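Local atomic coordinates of pentafunctional AROM polypeptide (Schizosaccharomyces pombe, PDB entry 5SWV), a protein that probably catalyses, in the portion crystallised here, two successive shikimate-pathway reactions, dehydration of 3-dehydroquinate and reduction of the resulting 3-dehydroshikimate. Residues S397-N403 with N421-S427; T373-G379 with L440-T446; A380-R385 with R411-F416. All blocks are in the same frame, centred on the assembly; numbering follows the deposited sequence.

Contact 1: S397-N403 with N421-S427; sequences SRIYLLN and NIHIIDS
Two extended strands, 398-403 and 422-426, run parallel, their axes 4.6 Å apart at closest and crossing at -30°, with I399, Y400 and L401 beside I422, H423 and I424. N421 enters with a left-handed backbone (phi 67°, psi 18°), and its O accepts I399 N at 2.8 Å. I422 shares a face with I399 and L401, and L401 in rotamer t,p brings CD2 4.1 Å from I422 CG2. H423 N donates to I399 O (2.9 Å) and H423 O accepts L401 N (3.0 Å); R398 NH1 lies over one face of the H423 ring, 3.3 Å from CE1. I424 continues the I422 face. I425 N closes the ladder on L401 O (2.9 Å); its m,t side chain packs CD1 3.8 Å from CD2 of Y400 (chi1 m). S427 OG donates to N403 O (2.9 Å). This is the parallel pairing of a right-handed beta-alpha-beta unit: strand 422-426 edges the Rossmann-type sheet, helix 406-413 covers I424, and strand 374-378 flanks 398-403 on its other side.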
# COMPACT_ATOMS: atom_id res chain seq x y z
N SER A 397 11.89 -8.43 -18.86
CA SER A 397 11.64 -8.75 -20.29
C SER A 397 12.20 -10.10 -20.75
O SER A 397 11.78 -10.59 -21.78
CB SER A 397 12.16 -7.64 -21.20
OG SER A 397 13.54 -7.46 -20.97
N ARG A 398 13.15 -10.68 -20.01
CA ARG A 398 13.58 -12.06 -20.26
C ARG A 398 13.60 -12.82 -18.95
O ARG A 398 14.44 -12.57 -18.10
CB ARG A 398 14.95 -12.10 -20.93
CG ARG A 398 15.10 -11.13 -22.09
CD ARG A 398 16.26 -11.45 -23.00
NE ARG A 398 15.91 -12.61 -23.83
CZ ARG A 398 16.34 -12.85 -25.07
NH1 ARG A 398 15.92 -13.95 -25.69
NH2 ARG A 398 17.16 -12.01 -25.72
N ILE A 399 12.67 -13.74 -18.80
CA ILE A 399 12.53 -14.54 -17.60
C ILE A 399 13.13 -15.92 -17.89
O ILE A 399 12.48 -16.76 -18.53
CB ILE A 399 11.04 -14.66 -17.19
CG1 ILE A 399 10.41 -13.27 -17.04
CG2 ILE A 399 10.89 -15.41 -15.88
CD1 ILE A 399 8.89 -13.26 -17.01
N TYR A 400 14.38 -16.13 -17.46
CA TYR A 400 15.05 -17.42 -17.64
C TYR A 400 14.53 -18.45 -16.63
O TYR A 400 14.27 -18.11 -15.47
CB TYR A 400 16.59 -17.27 -17.57
CG TYR A 400 17.11 -16.57 -18.80
CD1 TYR A 400 17.19 -15.18 -18.86
CD2 TYR A 400 17.47 -17.29 -19.94
CE1 TYR A 400 17.63 -14.52 -20.01
CE2 TYR A 400 17.91 -16.65 -21.09
CZ TYR A 400 17.99 -15.25 -21.12
OH TYR A 400 18.43 -14.60 -22.26
N LEU A 401 14.37 -19.69 -17.10
CA LEU A 401 13.77 -20.75 -16.30
C LEU A 401 14.65 -22.00 -16.31
O LEU A 401 14.93 -22.55 -17.37
CB LEU A 401 12.40 -21.08 -16.84
CG LEU A 401 11.60 -22.18 -16.13
CD1 LEU A 401 11.41 -21.90 -14.65
CD2 LEU A 401 10.25 -22.36 -16.80
N LEU A 402 15.06 -22.45 -15.12
CA LEU A 402 16.08 -23.47 -14.99
C LEU A 402 15.62 -24.62 -14.11
O LEU A 402 15.16 -24.39 -12.98
CB LEU A 402 17.33 -22.85 -14.40
CG LEU A 402 18.50 -23.81 -14.10
CD1 LEU A 402 19.02 -24.52 -15.35
CD2 LEU A 402 19.62 -23.04 -13.42
N ASN A 403 15.79 -25.84 -14.62
CA ASN A 403 15.38 -27.06 -13.94
C ASN A 403 16.25 -28.27 -14.25
O ASN A 403 17.10 -28.24 -15.14
CB ASN A 403 13.93 -27.38 -14.30
CG ASN A 403 12.96 -26.47 -13.59
OD1 ASN A 403 12.82 -26.54 -12.38
ND2 ASN A 403 12.30 -25.59 -14.33
N ASN A 421 7.71 -13.98 -22.29
CA ASN A 421 9.12 -13.75 -22.07
C ASN A 421 9.85 -14.85 -21.36
O ASN A 421 10.95 -14.63 -20.86
CB ASN A 421 9.34 -12.44 -21.32
CG ASN A 421 8.64 -11.27 -21.95
OD1 ASN A 421 8.54 -11.18 -23.17
ND2 ASN A 421 8.14 -10.34 -21.12
N ILE A 422 9.27 -16.05 -21.33
CA ILE A 422 9.93 -17.17 -20.66
C ILE A 422 10.93 -17.78 -21.62
O ILE A 422 10.58 -18.06 -22.75
CB ILE A 422 8.93 -18.24 -20.19
CG1 ILE A 422 7.90 -17.61 -19.24
CG2 ILE A 422 9.65 -19.38 -19.48
CD1 ILE A 422 6.74 -18.51 -18.89
N HIS A 423 12.17 -17.96 -21.17
CA HIS A 423 13.24 -18.61 -21.94
C HIS A 423 13.80 -19.75 -21.14
O HIS A 423 14.48 -19.53 -20.14
CB HIS A 423 14.33 -17.60 -22.28
CG HIS A 423 13.83 -16.47 -23.13
ND1 HIS A 423 13.52 -16.63 -24.46
CD2 HIS A 423 13.51 -15.20 -22.81
CE1 HIS A 423 13.05 -15.49 -24.94
NE2 HIS A 423 13.05 -14.60 -23.96
N ILE A 424 13.50 -20.98 -21.55
CA ILE A 424 13.93 -22.17 -20.82
C ILE A 424 15.41 -22.43 -21.08
O ILE A 424 15.91 -22.20 -22.17
CB ILE A 424 13.08 -23.40 -21.24
CG1 ILE A 424 11.62 -23.21 -20.79
CG2 ILE A 424 13.64 -24.69 -20.66
CD1 ILE A 424 10.63 -24.10 -21.50
N ILE A 425 16.11 -22.88 -20.04
CA ILE A 425 17.51 -23.28 -20.11
C ILE A 425 17.58 -24.78 -19.85
O ILE A 425 17.10 -25.24 -18.82
CB ILE A 425 18.33 -22.58 -19.01
CG1 ILE A 425 18.34 -21.07 -19.24
CG2 ILE A 425 19.75 -23.14 -18.96
CD1 ILE A 425 18.91 -20.29 -18.07
N ASP A 426 18.19 -25.51 -20.78
CA ASP A 426 18.39 -26.96 -20.68
C ASP A 426 19.73 -27.19 -20.02
O ASP A 426 20.78 -26.86 -20.57
CB ASP A 426 18.37 -27.60 -22.08
CG ASP A 426 18.41 -29.14 -22.05
OD1 ASP A 426 18.39 -29.78 -20.97
OD2 ASP A 426 18.49 -29.73 -23.15
N SER A 427 19.69 -27.78 -18.83
CA SER A 427 20.91 -28.07 -18.09
C SER A 427 21.77 -29.16 -18.73
O SER A 427 22.94 -29.29 -18.38
CB SER A 427 20.58 -28.41 -16.63
OG SER A 427 19.44 -29.24 -16.51

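Contact 2: T373-G379 with L440-T446; sequences TNGLVIG and LSAVVST
In the 3-2-1-4-5-6 order of this Rossmann-type sheet the first strand, 374-378, and the fourth, 440-445, are central neighbours some 60 residues apart in the chain; 374-378 pairs with 442-445, axes 4.8 Å apart and 5° from parallel. L376, I378 and L440 lose the most surface. L376 is level with V443: its N donates to A442 O (3.1 Å) and its O accepts V444 N (2.9 Å). Its side chain (chi1 t, chi2 p) brings CD2 within 4.0 Å of V443 CG1. I378 N donates to V444 O (2.9 Å), and I378 O receives both T446 N (2.9 Å) and T446 OG1 (2.7 Å), so the threonine finishes the ladder twice over. I378 (m, t) puts CD1 4.3 Å from V443 CG1. L440 (m, t) precedes a corner at S441, yet its CD2 reaches 4.3 Å from L376 CB and 4.1 Å from N374 CB. At that corner S441 N donates to N374 O (2.9 Å), and a water links N374 N (3.0 Å) with S441 OG (2.7 Å). The backbone of G379, at phi 113° and psi 166°, by itself calls for glycine: a CB would be jammed against I378 O, and would also clash with T446 OG1. V377 and V444 share a face, against helix 382-393 and F361 of helix 353-364 respectively, while strand 398-403 borders 374-378 on its far side.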
# COMPACT_ATOMS: atom_id res chain seq x y z
N THR A 373 14.76 -5.92 -18.00
CA THR A 373 15.93 -6.59 -17.41
C THR A 373 15.78 -8.09 -17.58
O THR A 373 14.77 -8.55 -18.09
CB THR A 373 16.06 -6.29 -15.90
OG1 THR A 373 14.82 -6.60 -15.24
CG2 THR A 373 16.41 -4.85 -15.70
N ASN A 374 16.79 -8.84 -17.17
CA ASN A 374 16.74 -10.28 -17.23
C ASN A 374 16.61 -10.88 -15.86
O ASN A 374 17.27 -10.44 -14.92
CB ASN A 374 18.01 -10.80 -17.88
CG ASN A 374 18.26 -10.17 -19.23
OD1 ASN A 374 17.36 -10.00 -20.06
ND2 ASN A 374 19.50 -9.80 -19.46
N GLY A 375 15.78 -11.92 -15.76
CA GLY A 375 15.56 -12.63 -14.51
C GLY A 375 15.81 -14.12 -14.63
O GLY A 375 15.95 -14.64 -15.73
N LEU A 376 15.85 -14.80 -13.49
CA LEU A 376 15.98 -16.24 -13.44
C LEU A 376 15.10 -16.79 -12.34
O LEU A 376 15.13 -16.31 -11.21
CB LEU A 376 17.42 -16.64 -13.15
CG LEU A 376 17.64 -18.13 -12.86
CD1 LEU A 376 17.46 -18.92 -14.14
CD2 LEU A 376 19.01 -18.36 -12.24
N VAL A 377 14.33 -17.82 -12.69
CA VAL A 377 13.53 -18.57 -11.74
C VAL A 377 14.08 -19.99 -11.78
O VAL A 377 14.31 -20.54 -12.86
CB VAL A 377 12.04 -18.56 -12.15
CG1 VAL A 377 11.21 -19.47 -11.24
CG2 VAL A 377 11.49 -17.13 -12.15
N ILE A 378 14.27 -20.57 -10.60
CA ILE A 378 14.77 -21.94 -10.47
C ILE A 378 13.72 -22.78 -9.78
O ILE A 378 13.29 -22.44 -8.68
CB ILE A 378 16.05 -21.97 -9.63
CG1 ILE A 378 17.10 -21.03 -10.22
CG2 ILE A 378 16.58 -23.39 -9.57
CD1 ILE A 378 18.22 -20.68 -9.28
N GLY A 379 13.34 -23.88 -10.41
CA GLY A 379 12.25 -24.75 -9.93
C GLY A 379 11.02 -24.74 -10.83
O GLY A 379 10.87 -23.89 -11.73
N LEU A 440 22.01 -10.59 -15.04
CA LEU A 440 20.74 -10.75 -14.32
C LEU A 440 20.53 -9.62 -13.31
O LEU A 440 21.48 -9.14 -12.69
CB LEU A 440 20.73 -12.08 -13.57
CG LEU A 440 20.89 -13.33 -14.44
CD1 LEU A 440 21.21 -14.53 -13.58
CD2 LEU A 440 19.62 -13.56 -15.26
N SER A 441 19.27 -9.21 -13.17
CA SER A 441 18.86 -8.23 -12.17
C SER A 441 18.01 -8.81 -11.02
O SER A 441 17.81 -8.14 -10.01
CB SER A 441 18.10 -7.09 -12.85
OG SER A 441 18.95 -6.38 -13.73
N ALA A 442 17.51 -10.04 -11.18
CA ALA A 442 16.58 -10.64 -10.21
C ALA A 442 16.64 -12.15 -10.31
O ALA A 442 16.69 -12.69 -11.40
CB ALA A 442 15.16 -10.16 -10.45
N VAL A 443 16.65 -12.83 -9.16
CA VAL A 443 16.67 -14.29 -9.14
C VAL A 443 15.74 -14.81 -8.05
O VAL A 443 15.65 -14.20 -6.99
CB VAL A 443 18.10 -14.83 -8.93
CG1 VAL A 443 18.11 -16.36 -8.89
CG2 VAL A 443 19.03 -14.33 -10.03
N VAL A 444 15.05 -15.92 -8.31
CA VAL A 444 14.22 -16.58 -7.31
C VAL A 444 14.49 -18.08 -7.34
O VAL A 444 14.31 -18.72 -8.39
CB VAL A 444 12.71 -16.35 -7.53
CG1 VAL A 444 11.92 -16.83 -6.32
CG2 VAL A 444 12.43 -14.89 -7.80
N SER A 445 14.94 -18.66 -6.23
CA SER A 445 15.03 -20.10 -6.10
C SER A 445 13.80 -20.59 -5.37
O SER A 445 13.56 -20.16 -4.26
CB SER A 445 16.25 -20.52 -5.31
OG SER A 445 16.19 -21.91 -5.07
N THR A 446 13.04 -21.49 -5.99
CA THR A 446 11.86 -22.10 -5.37
C THR A 446 12.08 -23.57 -4.97
O THR A 446 11.16 -24.24 -4.53
CB THR A 446 10.67 -22.02 -6.32
OG1 THR A 446 10.94 -22.80 -7.48
CG2 THR A 446 10.44 -20.60 -6.76
O HOH W 1 19.27 -7.34 -16.23

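Contact 3: A380-R385 with R411-F416; sequences AGGTSR and RVQDVF
V412 and R385 are the residues most covered where these two segments meet: V412 touches A380, S384 and R385, and R385 also meets V415 and F416. In the t rotamer (chi1 173°), V412 directs CG2 to 3.8 Å from A380 CB, 3.5 Å from A380 O and 3.7 Å from S384 OG, while its CG1 lies 4.2 Å from R385 CG. The nearest CA atoms across the two segments are those of A380 and V412, 6.2 Å apart. S384 adopts chi1 p (80°), which folds its OG back onto G381 O, a 2.9 Å hydrogen bond across the first turn of the helix starting near G382. The chain from G379 through A380, G381 and G382 into this helix reads as the glycine-rich loop of a Rossmann fold, which follows the first strand and in shikimate dehydrogenases lies at the NADP-binding site; it probably has the same role here. On the other segment, helix 406-413 runs out into a type I turn from Q413 to F416, with F416 N bonded to Q413 O at 3.0 Å. That turn presents V415 (chi1 t) and F416 (chi1 m, chi2 -88°) to R385. With chi1 to chi3 at m, t, m, R385 sets its NH1 3.7 Å from V415 CG2, an oblique van der Waals contact. The F416 ring is edge-on to R385 O, its CZ 3.5 Å away, and it also meets the ring of Y420, the planes about 10° apart. R411 leaves its backbone with chi1 t but bends at chi2 (-138°) and chi3 (m), bringing NH1 to 2.9 Å from A380 O, at too poor an angle for a hydrogen bond; its NH2 instead bonds to N408 OD1.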
# COMPACT_ATOMS: atom_id res chain seq x y z
N ALA A 380 10.15 -25.72 -10.59
CA ALA A 380 8.99 -25.97 -11.43
C ALA A 380 7.70 -26.34 -10.68
O ALA A 380 6.75 -26.85 -11.30
CB ALA A 380 9.35 -27.07 -12.41
N GLY A 381 7.66 -26.07 -9.38
CA GLY A 381 6.45 -26.32 -8.61
C GLY A 381 5.49 -25.16 -8.69
O GLY A 381 5.62 -24.26 -9.54
N GLY A 382 4.52 -25.17 -7.78
CA GLY A 382 3.58 -24.07 -7.65
C GLY A 382 4.22 -22.72 -7.43
O GLY A 382 3.78 -21.73 -7.99
N THR A 383 5.26 -22.69 -6.61
CA THR A 383 5.88 -21.43 -6.25
C THR A 383 6.59 -20.81 -7.46
O THR A 383 6.56 -19.59 -7.63
CB THR A 383 6.85 -21.58 -5.05
OG1 THR A 383 6.15 -22.10 -3.93
CG2 THR A 383 7.42 -20.24 -4.63
N SER A 384 7.19 -21.63 -8.32
CA SER A 384 7.87 -21.11 -9.51
C SER A 384 6.92 -20.37 -10.43
O SER A 384 7.34 -19.44 -11.13
CB SER A 384 8.56 -22.22 -10.31
OG SER A 384 7.62 -22.92 -11.11
N ARG A 385 5.66 -20.77 -10.44
CA ARG A 385 4.67 -20.12 -11.30
C ARG A 385 4.35 -18.72 -10.80
O ARG A 385 4.25 -17.79 -11.60
CB ARG A 385 3.40 -20.93 -11.38
CG ARG A 385 3.69 -22.36 -11.81
CD ARG A 385 2.46 -23.07 -12.32
NE ARG A 385 1.36 -22.99 -11.36
CZ ARG A 385 0.19 -23.61 -11.53
NH1 ARG A 385 -0.02 -24.38 -12.61
NH2 ARG A 385 -0.76 -23.47 -10.59
N ARG A 411 6.19 -27.71 -18.53
CA ARG A 411 4.91 -27.73 -17.84
C ARG A 411 4.54 -26.33 -17.28
O ARG A 411 3.38 -25.87 -17.38
CB ARG A 411 4.97 -28.76 -16.71
CG ARG A 411 3.61 -29.04 -16.08
CD ARG A 411 3.70 -29.14 -14.57
NE ARG A 411 4.54 -30.28 -14.22
CZ ARG A 411 5.68 -30.25 -13.53
NH1 ARG A 411 6.19 -29.12 -13.03
NH2 ARG A 411 6.32 -31.40 -13.32
N VAL A 412 5.54 -25.68 -16.71
CA VAL A 412 5.39 -24.35 -16.17
C VAL A 412 5.19 -23.33 -17.28
O VAL A 412 4.31 -22.50 -17.18
CB VAL A 412 6.64 -23.95 -15.37
CG1 VAL A 412 6.55 -22.49 -14.94
CG2 VAL A 412 6.80 -24.86 -14.16
N GLN A 413 6.04 -23.39 -18.30
CA GLN A 413 5.96 -22.44 -19.42
C GLN A 413 4.55 -22.44 -20.04
O GLN A 413 4.00 -21.38 -20.32
CB GLN A 413 7.02 -22.77 -20.49
CG GLN A 413 7.01 -21.85 -21.73
CD GLN A 413 8.09 -22.21 -22.74
OE1 GLN A 413 8.07 -23.29 -23.33
NE2 GLN A 413 9.03 -21.29 -22.95
N ASP A 414 3.99 -23.63 -20.21
CA ASP A 414 2.72 -23.82 -20.93
C ASP A 414 1.49 -23.28 -20.18
O ASP A 414 0.42 -23.21 -20.76
CB ASP A 414 2.51 -25.31 -21.30
CG ASP A 414 3.56 -25.83 -22.32
OD1 ASP A 414 4.29 -25.02 -22.97
OD2 ASP A 414 3.67 -27.06 -22.46
N VAL A 415 1.64 -22.93 -18.90
CA VAL A 415 0.61 -22.19 -18.17
C VAL A 415 0.42 -20.77 -18.72
O VAL A 415 -0.65 -20.19 -18.64
CB VAL A 415 0.96 -22.11 -16.66
CG1 VAL A 415 0.00 -21.18 -15.90
CG2 VAL A 415 0.96 -23.49 -16.02
N PHE A 416 1.48 -20.20 -19.27
CA PHE A 416 1.48 -18.81 -19.71
C PHE A 416 1.40 -18.74 -21.23
O PHE A 416 1.63 -19.73 -21.91
CB PHE A 416 2.75 -18.14 -19.20
CG PHE A 416 2.87 -18.17 -17.70
CD1 PHE A 416 2.31 -17.16 -16.92
CD2 PHE A 416 3.53 -19.21 -17.05
CE1 PHE A 416 2.42 -17.20 -15.54
CE2 PHE A 416 3.63 -19.24 -15.67
CZ PHE A 416 3.08 -18.24 -14.92

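How the contacts relate
Strand 374-378 is common to contacts 1 and 2, pairing with 398-403 on one side and 440-445 on the other. The two centres are 9 Å apart, and probable hydrogen bonds join Y400 N to G375 O and G375 N to R398 O, both 2.8 Å. Contact 3, centred 11 Å from contact 1 and 14 Å from contact 2, starts with A380 at the C-terminal end of strand 374-378 and otherwise lies against one face of the sheet, beside V377 (CG1 to S384 O 3.9 Å) and I422 (CD1 to F416 CD2 3.8 Å). Contacts 1 and 3 both fall within the chain loop closed by contact 2. By analogy with related dehydrogenases, the glycine-rich loop 379-382 and the start of helix 382-393 probably line the NADP site.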